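Bd3459 (Bdellovibrio bacteriovorus, PDB 5CEC) is a predatory endopeptidase of the peptidase S13 family, probably with serine-type D-Ala-D-Ala carboxypeptidase-like activity, and is bound by the immunity protein Bd3460. Local coordinates at residues A[127-131]-A[132-136]; A[196-200]-A[201-205]; A[224-227]-A[228-232]. The protein carries 1 engineered substitution. All coordinates share one frame; numbering follows the deposited sequence.

Interaction 1 of 3, residues A[127-131]-A[132-136]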
loop_
_atom_site.group_PDB
_atom_site.type_symbol
_atom_site.label_atom_id
_atom_site.label_comp_id
_atom_site.label_asym_id
_atom_site.label_seq_id
_atom_site.Cartn_x
_atom_site.Cartn_y
_atom_site.Cartn_z
ATOM N N GLU A 127 -19.038 18.148 11.715
ATOM C CA GLU A 127 -18.755 18.947 12.906
ATOM C C GLU A 127 -19.313 20.352 12.818
ATOM O O GLU A 127 -19.847 20.847 13.809
ATOM C CB GLU A 127 -17.247 19.011 13.153
ATOM C CG GLU A 127 -16.717 17.715 13.757
ATOM C CD GLU A 127 -17.306 17.492 15.128
ATOM O OE1 GLU A 127 -16.846 18.169 16.056
ATOM O OE2 GLU A 127 -18.311 16.745 15.275
ATOM N N LEU A 128 -19.170 21.011 11.668
ATOM C CA LEU A 128 -19.775 22.334 11.492
ATOM C C LEU A 128 -21.271 22.240 11.751
ATOM O O LEU A 128 -21.826 23.053 12.514
ATOM C CB LEU A 128 -19.473 22.908 10.098
ATOM C CG LEU A 128 -17.996 23.272 9.862
ATOM C CD1 LEU A 128 -17.762 23.535 8.384
ATOM C CD2 LEU A 128 -17.533 24.451 10.673
ATOM N N ASN A 129 -21.916 21.242 11.141
ATOM C CA ASN A 129 -23.347 21.050 11.368
ATOM C C ASN A 129 -23.696 20.787 12.840
ATOM O O ASN A 129 -24.690 21.308 13.345
ATOM C CB ASN A 129 -23.907 19.923 10.499
ATOM C CG ASN A 129 -24.032 20.274 9.020
ATOM O OD1 ASN A 129 -24.511 19.429 8.267
ATOM N ND2 ASN A 129 -23.637 21.464 8.597
ATOM N N ARG A 130 -22.864 19.990 13.515
ATOM C CA ARG A 130 -23.059 19.746 14.950
ATOM C C ARG A 130 -23.042 21.053 15.747
ATOM O O ARG A 130 -23.782 21.179 16.721
ATOM C CB ARG A 130 -21.997 18.779 15.480
ATOM C CG ARG A 130 -22.261 18.304 16.902
ATOM C CD ARG A 130 -21.299 17.235 17.367
ATOM N NE ARG A 130 -19.920 17.736 17.421
ATOM C CZ ARG A 130 -19.351 18.383 18.445
ATOM N NH1 ARG A 130 -20.028 18.658 19.575
ATOM N NH2 ARG A 130 -18.081 18.773 18.336
ATOM N N MET A 131 -22.210 22.008 15.299
ATOM C CA MET A 131 -22.108 23.341 15.884
ATOM C C MET A 131 -23.159 24.333 15.392
ATOM O O MET A 131 -23.087 25.508 15.732
ATOM C CB MET A 131 -20.734 23.944 15.573
ATOM C CG MET A 131 -19.584 23.130 16.055
ATOM S SD MET A 131 -18.244 24.271 16.279
ATOM C CE MET A 131 -18.692 24.872 17.908
ATOM N N LYS A 132 -24.127 23.876 14.608
ATOM C CA LYS A 132 -25.168 24.746 14.010
ATOM C C LYS A 132 -24.575 25.749 12.993
ATOM O O LYS A 132 -25.115 26.845 12.797
ATOM C CB LYS A 132 -26.072 25.400 15.087
ATOM C CG LYS A 132 -26.809 24.355 15.899
ATOM C CD LYS A 132 -27.735 23.476 15.056
ATOM C CE LYS A 132 -28.614 22.551 15.891
ATOM N NZ LYS A 132 -27.812 21.620 16.728
ATOM N N ILE A 133 -23.472 25.357 12.344
ATOM C CA ILE A 133 -22.921 26.108 11.236
ATOM C C ILE A 133 -23.352 25.393 9.965
ATOM O O ILE A 133 -22.915 24.277 9.696
ATOM C CB ILE A 133 -21.396 26.234 11.334
ATOM C CG1 ILE A 133 -21.011 26.915 12.640
ATOM C CG2 ILE A 133 -20.890 27.027 10.138
ATOM C CD1 ILE A 133 -19.530 26.952 12.927
ATOM N N THR A 134 -24.246 26.018 9.216
ATOM C CA THR A 134 -24.758 25.462 7.964
ATOM C C THR A 134 -24.524 26.361 6.761
ATOM O O THR A 134 -24.627 25.893 5.616
ATOM C CB THR A 134 -26.280 25.204 8.040
ATOM O OG1 THR A 134 -26.952 26.424 8.365
ATOM C CG2 THR A 134 -26.587 24.176 9.079
ATOM N N LYS A 135 -24.290 27.646 7.019
ATOM C CA LYS A 135 -24.063 28.633 5.977
ATOM C C LYS A 135 -22.813 29.393 6.322
ATOM O O LYS A 135 -22.720 29.960 7.409
ATOM C CB LYS A 135 -25.252 29.592 5.899
ATOM C CG LYS A 135 -26.486 28.959 5.282
ATOM C CD LYS A 135 -27.751 29.789 5.519
ATOM C CE LYS A 135 -29.025 28.946 5.382
ATOM N NZ LYS A 135 -29.183 27.911 6.457
ATOM N N ILE A 136 -21.889 29.421 5.380
ATOM C CA ILE A 136 -20.649 30.166 5.484
ATOM C C ILE A 136 -20.676 31.243 4.417
ATOM O O ILE A 136 -20.873 30.970 3.222
ATOM C CB ILE A 136 -19.420 29.265 5.278
ATOM C CG1 ILE A 136 -19.381 28.174 6.354
ATOM C CG2 ILE A 136 -18.137 30.088 5.297
ATOM C CD1 ILE A 136 -18.407 27.037 6.087
#

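Interaction 2 of 3, residues A[196-200]-A[201-205]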
loop_
_atom_site.group_PDB
_atom_site.type_symbol
_atom_site.label_atom_id
_atom_site.label_comp_id
_atom_site.label_asym_id
_atom_site.label_seq_id
_atom_site.Cartn_x
_atom_site.Cartn_y
_atom_site.Cartn_z
ATOM N N THR A 196 -19.918 4.678 8.921
ATOM C CA THR A 196 -19.895 3.351 9.515
ATOM C C THR A 196 -18.532 3.007 10.095
ATOM O O THR A 196 -18.453 2.475 11.187
ATOM C CB THR A 196 -20.314 2.297 8.482
ATOM O OG1 THR A 196 -21.659 2.578 8.076
ATOM C CG2 THR A 196 -20.243 0.888 9.048
ATOM N N LYS A 197 -17.462 3.320 9.357
ATOM C CA LYS A 197 -16.096 3.167 9.883
ATOM C C LYS A 197 -15.891 4.019 11.119
ATOM O O LYS A 197 -15.330 3.546 12.115
ATOM C CB LYS A 197 -15.056 3.538 8.830
ATOM C CG LYS A 197 -14.937 2.537 7.709
ATOM C CD LYS A 197 -14.049 3.055 6.611
ATOM C CE LYS A 197 -14.058 2.117 5.412
ATOM N NZ LYS A 197 -13.197 0.926 5.642
ATOM N N ALA A 198 -16.334 5.272 11.059
ATOM C CA ALA A 198 -16.177 6.167 12.208
ATOM C C ALA A 198 -16.850 5.629 13.466
ATOM O O ALA A 198 -16.304 5.685 14.563
ATOM C CB ALA A 198 -16.719 7.546 11.874
ATOM N N ALA A 199 -18.058 5.120 13.308
ATOM C CA ALA A 199 -18.757 4.509 14.418
ATOM C C ALA A 199 -17.999 3.316 15.042
ATOM O O ALA A 199 -18.020 3.131 16.267
ATOM C CB ALA A 199 -20.122 4.068 13.956
ATOM N N ARG A 200 -17.303 2.535 14.220
ATOM C CA ARG A 200 -16.495 1.428 14.734
ATOM C C ARG A 200 -15.333 1.861 15.646
ATOM O O ARG A 200 -14.891 1.090 16.474
ATOM C CB ARG A 200 -15.970 0.549 13.600
ATOM C CG ARG A 200 -17.059 -0.237 12.889
ATOM C CD ARG A 200 -16.542 -0.944 11.655
ATOM N NE ARG A 200 -15.489 -1.893 11.994
ATOM C CZ ARG A 200 -14.600 -2.390 11.132
ATOM N NH1 ARG A 200 -14.612 -2.038 9.842
ATOM N NH2 ARG A 200 -13.675 -3.243 11.570
ATOM N N ILE A 201 -14.858 3.090 15.482
ATOM C CA ILE A 201 -13.821 3.656 16.348
ATOM C C ILE A 201 -14.394 4.676 17.341
ATOM O O ILE A 201 -13.647 5.437 17.943
ATOM C CB ILE A 201 -12.628 4.227 15.541
ATOM C CG1 ILE A 201 -12.996 5.474 14.735
ATOM C CG2 ILE A 201 -12.039 3.154 14.614
ATOM C CD1 ILE A 201 -11.774 6.243 14.259
ATOM N N GLY A 202 -15.711 4.669 17.529
ATOM C CA GLY A 202 -16.322 5.476 18.571
ATOM C C GLY A 202 -16.546 6.937 18.243
ATOM O O GLY A 202 -16.644 7.736 19.152
ATOM N N VAL A 203 -16.574 7.299 16.961
ATOM C CA VAL A 203 -16.764 8.673 16.535
ATOM C C VAL A 203 -18.176 8.860 15.973
ATOM O O VAL A 203 -18.617 8.096 15.106
ATOM C CB VAL A 203 -15.731 9.066 15.455
ATOM C CG1 VAL A 203 -16.005 10.467 14.886
ATOM C CG2 VAL A 203 -14.314 8.987 16.010
ATOM N N GLN A 204 -18.846 9.911 16.453
ATOM C CA GLN A 204 -20.177 10.293 16.023
ATOM C C GLN A 204 -20.123 11.230 14.830
ATOM O O GLN A 204 -19.266 12.114 14.768
ATOM C CB GLN A 204 -20.889 10.975 17.192
ATOM C CG GLN A 204 -22.277 11.510 16.937
ATOM C CD GLN A 204 -22.718 12.417 18.067
ATOM O OE1 GLN A 204 -22.731 12.005 19.230
ATOM N NE2 GLN A 204 -23.046 13.667 17.737
ATOM N N MET A 205 -21.015 11.014 13.875
ATOM C CA MET A 205 -21.151 11.857 12.692
ATOM C C MET A 205 -22.622 12.150 12.430
ATOM O O MET A 205 -23.502 11.350 12.785
ATOM C CB MET A 205 -20.466 11.219 11.482
ATOM C CG MET A 205 -18.959 11.088 11.646
ATOM S SD MET A 205 -18.137 10.453 10.186
ATOM C CE MET A 205 -18.292 11.827 9.065
#

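Interaction 3 of 3, residues A[224-227]-A[228-232]. With SO4 (sulfate ion), chain G.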
loop_
_atom_site.group_PDB
_atom_site.type_symbol
_atom_site.label_atom_id
_atom_site.label_comp_id
_atom_site.label_asym_id
_atom_site.label_seq_id
_atom_site.Cartn_x
_atom_site.Cartn_y
_atom_site.Cartn_z
ATOM N N PHE A 224 -3.213 37.369 7.403
ATOM C CA PHE A 224 -4.502 37.092 8.022
ATOM C C PHE A 224 -4.650 37.912 9.287
ATOM O O PHE A 224 -3.758 37.915 10.139
ATOM C CB PHE A 224 -4.657 35.619 8.355
ATOM C CG PHE A 224 -5.856 35.327 9.212
ATOM C CD1 PHE A 224 -7.131 35.601 8.751
ATOM C CD2 PHE A 224 -5.701 34.833 10.500
ATOM C CE1 PHE A 224 -8.244 35.352 9.553
ATOM C CE2 PHE A 224 -6.801 34.579 11.301
ATOM C CZ PHE A 224 -8.072 34.840 10.823
ATOM N N GLN A 225 -5.797 38.568 9.414
ATOM C CA GLN A 225 -6.097 39.383 10.576
ATOM C C GLN A 225 -7.304 38.781 11.279
ATOM O O GLN A 225 -8.425 38.907 10.766
ATOM C CB GLN A 225 -6.408 40.821 10.126
ATOM C CG GLN A 225 -6.613 41.795 11.279
ATOM C CD GLN A 225 -5.495 41.684 12.296
ATOM O OE1 GLN A 225 -5.688 41.195 13.411
ATOM N NE2 GLN A 225 -4.304 42.069 11.885
ATOM N N LYS A 226 -7.102 38.104 12.416
ATOM C CA LYS A 226 -8.277 37.505 13.090
ATOM C C LYS A 226 -9.163 38.604 13.647
ATOM O O LYS A 226 -8.681 39.587 14.216
ATOM C CB LYS A 226 -7.966 36.390 14.124
ATOM C CG LYS A 226 -7.570 36.762 15.547
ATOM C CD LYS A 226 -7.344 35.484 16.356
ATOM C CE LYS A 226 -6.688 35.739 17.699
ATOM N NZ LYS A 226 -7.587 36.518 18.569
ATOM N N ASN A 227 -10.461 38.433 13.431
ATOM C CA ASN A 227 -11.476 39.371 13.901
ATOM C C ASN A 227 -11.540 39.369 15.440
ATOM O O ASN A 227 -11.391 38.326 16.081
ATOM C CB ASN A 227 -12.818 38.994 13.264
ATOM C CG ASN A 227 -13.908 40.036 13.482
ATOM O OD1 ASN A 227 -14.160 40.480 14.604
ATOM N ND2 ASN A 227 -14.592 40.400 12.403
ATOM N N GLU A 228 -11.747 40.536 16.044
ATOM C CA GLU A 228 -11.869 40.594 17.504
ATOM C C GLU A 228 -13.035 39.714 18.005
ATOM O O GLU A 228 -12.965 39.151 19.086
ATOM C CB GLU A 228 -12.007 42.052 17.988
ATOM C CG GLU A 228 -12.066 42.224 19.508
ATOM C CD GLU A 228 -10.849 41.649 20.226
ATOM O OE1 GLU A 228 -9.716 42.068 19.904
ATOM O OE2 GLU A 228 -11.022 40.779 21.114
ATOM N N LYS A 229 -14.064 39.569 17.178
ATOM C CA LYS A 229 -15.272 38.789 17.475
ATOM C C LYS A 229 -15.173 37.306 17.062
ATOM O O LYS A 229 -16.150 36.555 17.168
ATOM C CB LYS A 229 -16.407 39.423 16.664
ATOM C CG LYS A 229 -17.815 39.022 17.023
ATOM C CD LYS A 229 -18.846 40.038 16.522
ATOM C CE LYS A 229 -20.254 39.449 16.491
ATOM N NZ LYS A 229 -20.567 38.553 17.643
ATOM N N SER A 230 -14.017 36.869 16.570
ATOM C CA SER A 230 -13.854 35.484 16.150
ATOM C C SER A 230 -13.569 34.533 17.328
ATOM O O SER A 230 -13.068 34.944 18.395
ATOM C CB SER A 230 -12.737 35.400 15.114
ATOM O OG SER A 230 -11.488 35.616 15.708
ATOM N N THR A 231 -13.868 33.257 17.110
ATOM C CA THR A 231 -13.517 32.191 18.029
ATOM C C THR A 231 -12.619 31.209 17.258
ATOM O O THR A 231 -12.941 30.836 16.150
ATOM C CB THR A 231 -14.750 31.400 18.530
ATOM O OG1 THR A 231 -15.701 32.265 19.172
ATOM C CG2 THR A 231 -14.317 30.323 19.504
ATOM N N THR A 232 -11.519 30.783 17.870
ATOM C CA THR A 232 -10.623 29.801 17.280
ATOM C C THR A 232 -11.047 28.424 17.716
ATOM O O THR A 232 -11.077 28.107 18.896
ATOM C CB THR A 232 -9.168 30.045 17.693
ATOM O OG1 THR A 232 -8.816 31.387 17.350
ATOM C CG2 THR A 232 -8.221 29.072 16.985
HETATM S S SO4 G . -5.114 32.101 17.900
HETATM O O1 SO4 G . -4.232 31.588 18.969
HETATM O O2 SO4 G . -5.152 31.122 16.782
HETATM O O3 SO4 G . -4.587 33.400 17.399
HETATM O O4 SO4 G . -6.457 32.264 18.502
#

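Interaction 1 of 3, residues A[127-131]-A[132-136]
A Schellman motif ends helix 118-130 where Leu128 and Asn129 meet Lys132 and Ile133. Ile133 N bonds to Leu128 O at 2.8 Å, and Lys132 N bonds to Asn129 O at 2.9 Å. Lys132 is the C-prime residue, and its positive phi of 65° turns the chain back over the helix end. The side chain of Asn129 adds a third bond. With CG beside the backbone N (chi1 -73°), Asn129 ND2 comes within 3.1 Å of Ile133 O. That oxygen lies close to the amide plane. ND2 also bonds to Lys210 O, so one amide nitrogen serves two carbonyls. On the buried side, Leu128 CD2 meets Ile133 CD1 at 3.9 Å. Met131 CB packs on the same CD1. Leu128 CD1 looks further along to Ile136 CD1, at 4.2 Å. Ile106 of strand 104-109 touches both Leu128 and Ile136. Within the last helical turn, Arg130 forms a salt bridge with Glu127, side-on, with Arg130 NH2 to Glu127 OE1 at 2.7 Å and NE to the other oxygen. Glu127 OE1 also accepts from Leu435 N. The whole is a Schellman-capped helix C terminus leading into the second strand of a beta-alpha-beta unit.

Interaction 2 of 3, residues A[196-200]-A[201-205]
Ala198 O takes two hydrogen bonds from the turn that follows helix 188-200. Val203 N reaches Ala198 O at 2.9 Å, with an N-H...O angle of 163°. Ile201 N reaches Ala198 O at 3.1 Å along a more bent path, and the two donors come from opposite faces of the carbonyl plane. Ile201 N also makes a weak bond to Lys197 O. Gly202 N closes on Ala199 O at 3.0 Å. Together, the Val203 and Gly202 bonds form a Schellman motif, with Gly202 at the C-prime position and a phi of 81°. Around this cap the side chains pack. Ile201 CG1 lies between the backbone N and the carbonyl carbon (chi1 68°), which brings it within 3.3 Å of Ala198 O. Ala198 CB faces Val203 CB at 4.0 Å. Met205 returns over the last turn and sets SD on Ala198 CB at 3.6 Å. Beyond the segments, Met205 also touches Tyr191 and Leu194 of the same helix and Ser126 of helix 118-130, while Val203 touches Phe123. The chemistry thus splits in two: main-chain N-H groups bind the carbonyls of Ala198 and Ala199, and Ala198, Val203 and the Met205 thioether pack on the buried side.

Interaction 3 of 3, residues A[224-227]-A[228-232]
Asn227 to Ser230 form a type I beta turn, closed by Ser230 N to Asn227 O at 3.0 Å, which leads into strand 231-236. Asn227 serves the turn with its main-chain and its side-chain oxygen. Its side chain has CG anti to the backbone N (chi1 -170°), which carries OD1 forward over the turn. Asn227 OD1 accepts from Lys229 N at 2.7 Å, nearly straight at 166° and with the donor tilted slightly from the amide's carbonyl plane. This is an Asx turn laid over the beta turn. Asn227 OD1 also lies 3.2 Å from Lys229 CB. The main-chain oxygen of Asn227 has two donors from one residue. Ser230 OG gives its proton to Asn227 O at 2.7 Å, in the carbonyl plane and on a lone pair. Ser230 N comes to that oxygen from well above the plane. The two bonds reach one acceptor from different directions; the OG bond fixes the hydroxyl's rotation. Lys226 CB passes near Ser230 OG. Lys226 CD comes to 4.5 Å from Thr232 OG1, after which the chain bends and NZ turns away. Strand 91-98 flanks the turn: Thr97 touches Asn227 and Ser230, and His95 touches Thr232. Phe224 stacks on His107, and the backbone N of Lys226 sits over one face of the phenylalanine ring, offset toward its rim. A sulfate, probably from the crystallisation liquor, lies beside the Lys226 and Thr232 side chains. Lys226 approaches it with its methylene carbons, CE being 3.2 Å from O3. Thr232 OG1 gives the sulfate a hydrogen bond, 2.8 Å long, to O4.

How the interactions relate
The three contacts follow one another along the chain, and none nests in or crosses another. Interaction 1 closes the turn from helix 118-130 into strand 135-141. Interaction 2 then closes the end of helix 188-200, before the loop to strand 212-218. Interaction 3 closes the turn into strand 231-236. Interactions 1 and 2 lie about 19 Å apart, centre to centre, yet touch where Arg130 CD packs 4.0 Å from Gln204 NE2, so the end of helix 118-130 touches the loop that follows helix 188-200. Interactions 1 and 3 do not touch, but both feed strands of the same mixed sheet. Interactions 2 and 3 are about 32 Å apart between centres.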